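Local coordinates for HAD superfamily hydrolase (Brucella suis biovar 1, PDB 6NQ4), which is a haloacid dehalogenase-like hydrolase of Brucella suis, probably a phosphatase, that carries a bound sodium ion, at residues A[106-111]-A[178-183]. Sequence-based numbering, arbitrary orientation.
Sequences DVTRDL and ICANPD. With EDO (1,2-ethanediol), chain C.
Helix 104-114 meets the end of strand 177-179 and the loop after it, Thr108 facing Ala180 at 5.7 Å between their CA atoms and Leu111 facing Ile178 at a wider CA spacing, with no direct hydrogen bond across. Thr108 and Ile178 bear most of the contact, Thr108 using both branches. Its methyl, anti to the backbone N, is directed at Ile178: CG2 of Thr108 comes within 3.4 Å of CG2 of Ile178, a close methyl-to-methyl approach, the two side chains running antiparallel alongside one another. The same Thr108 methyl reaches CB of Ala180 at 3.8 Å. Its hydroxyl lies over the backbone of the loop, OG1 of Thr108 being 3.6 Å from CA of Ala180. One turn on from Thr108, the carbonyl O of Leu111 meets CD1 of Ile178 at 3.6 Å; this methyl also touches CB of Leu111, whose side chain packs on Leu211 of strand 210-212.

A single water bridges the polar side, donating to OG1 of Thr108 at 3.0 Å and to the carbonyl O of Cys179 at 2.6 Å. The Thr108 hydroxyl is also hydrogen-bonded to the carbonyl O of Ser104 one helical turn back, while the Ser104 side chain bonds the carbonyl O of Ala180, a second polar tie between helix and loop. Beyond the interface, OD1 of Asn181 accepts from N of Asp183 at 2.9 Å in an Asx turn, and ND2 of Asn181 donates to O2 of an ethanediol, probably from the crystallisation liquor, which in turn donates to OD2 of Asp183.

Helix 104-114 leads from edge strand 100-103 of the six-stranded parallel sheet, the Rossmann-like HAD core, to strand 118-122 of the five-stranded one, probably a C2-type cap, to which strand 177-179 belongs. The contact therefore packs the connecting helix against the end of that sheet through a buried methyl cluster, its adjoining polar groups satisfied by water and Ser104.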
# COMPACT_ATOMS: atom_id res chain seq x y z
N ASP A 106 -1.32 -8.51 2.69
CA ASP A 106 -1.20 -9.86 2.13
C ASP A 106 0.25 -10.34 2.18
O ASP A 106 0.53 -11.46 2.62
CB ASP A 106 -1.63 -9.85 0.67
CG ASP A 106 -3.14 -9.68 0.45
OD1 ASP A 106 -3.94 -10.05 1.32
OD2 ASP A 106 -3.50 -9.19 -0.65
N VAL A 107 1.19 -9.54 1.68
CA VAL A 107 2.57 -9.99 1.63
C VAL A 107 3.27 -9.88 2.98
O VAL A 107 4.23 -10.61 3.24
CB VAL A 107 3.37 -9.32 0.50
CG1 VAL A 107 2.91 -9.81 -0.84
CG2 VAL A 107 3.32 -7.79 0.59
N THR A 108 2.80 -8.99 3.86
CA THR A 108 3.38 -8.90 5.20
C THR A 108 3.13 -10.18 5.99
O THR A 108 3.92 -10.53 6.87
CB THR A 108 2.82 -7.66 5.92
OG1 THR A 108 3.19 -6.48 5.19
CG2 THR A 108 3.38 -7.52 7.31
N ARG A 109 2.05 -10.90 5.67
CA ARG A 109 1.77 -12.17 6.35
C ARG A 109 2.94 -13.13 6.24
O ARG A 109 3.21 -13.89 7.17
CB ARG A 109 0.49 -12.79 5.82
CG ARG A 109 -0.74 -12.08 6.33
CD ARG A 109 -1.99 -12.50 5.57
NE ARG A 109 -2.24 -13.93 5.56
CZ ARG A 109 -2.95 -14.57 6.49
NH1 ARG A 109 -3.45 -13.90 7.53
NH2 ARG A 109 -3.17 -15.89 6.40
N ASP A 110 3.67 -13.10 5.12
CA ASP A 110 4.84 -13.96 5.00
C ASP A 110 5.94 -13.58 6.00
O ASP A 110 6.59 -14.45 6.58
CB ASP A 110 5.34 -13.96 3.55
CG ASP A 110 4.27 -14.44 2.57
OD1 ASP A 110 3.52 -15.38 2.91
OD2 ASP A 110 4.17 -13.88 1.46
N LEU A 111 6.16 -12.28 6.21
CA LEU A 111 7.09 -11.85 7.26
C LEU A 111 6.60 -12.28 8.63
O LEU A 111 7.39 -12.74 9.47
CB LEU A 111 7.27 -10.33 7.23
CG LEU A 111 7.98 -9.74 6.02
CD1 LEU A 111 7.91 -8.21 6.08
CD2 LEU A 111 9.42 -10.24 5.94
N ILE A 178 7.94 -5.49 12.32
CA ILE A 178 7.34 -5.69 11.00
C ILE A 178 6.36 -4.55 10.75
O ILE A 178 5.46 -4.31 11.56
CB ILE A 178 6.63 -7.05 10.91
CG1 ILE A 178 7.64 -8.18 10.98
CG2 ILE A 178 5.84 -7.16 9.64
CD1 ILE A 178 7.00 -9.55 11.17
N CYS A 179 6.54 -3.83 9.64
CA CYS A 179 5.65 -2.74 9.26
C CYS A 179 4.74 -3.23 8.15
O CYS A 179 5.22 -3.55 7.05
CB CYS A 179 6.46 -1.54 8.77
SG CYS A 179 5.44 -0.19 8.12
N ALA A 180 3.43 -3.27 8.42
CA ALA A 180 2.47 -3.79 7.44
C ALA A 180 1.98 -2.74 6.44
O ALA A 180 1.24 -3.10 5.51
CB ALA A 180 1.26 -4.43 8.14
N ASN A 181 2.36 -1.47 6.61
CA ASN A 181 1.94 -0.42 5.68
C ASN A 181 3.06 0.62 5.63
O ASN A 181 3.17 1.47 6.53
CB ASN A 181 0.63 0.22 6.13
CG ASN A 181 0.24 1.40 5.28
OD1 ASN A 181 0.89 1.70 4.26
ND2 ASN A 181 -0.84 2.09 5.68
N PRO A 182 3.86 0.63 4.56
CA PRO A 182 4.96 1.60 4.44
C PRO A 182 4.55 3.06 4.34
O PRO A 182 5.42 3.92 4.52
CB PRO A 182 5.66 1.17 3.13
CG PRO A 182 5.27 -0.22 2.91
CD PRO A 182 3.90 -0.39 3.49
N ASP A 183 3.29 3.37 4.01
CA ASP A 183 2.89 4.78 3.84
C ASP A 183 3.12 5.55 5.15
O ASP A 183 2.95 5.01 6.24
CB ASP A 183 1.40 4.89 3.52
CG ASP A 183 1.01 4.34 2.13
OD1 ASP A 183 1.89 3.97 1.33
OD2 ASP A 183 -0.22 4.30 1.86
C1 EDO C . -4.47 2.63 3.43
O1 EDO C . -4.57 2.35 4.84
C2 EDO C . -3.00 2.66 3.02
O2 EDO C . -2.29 3.74 3.68
O HOH W 1 4.99 -4.19 4.57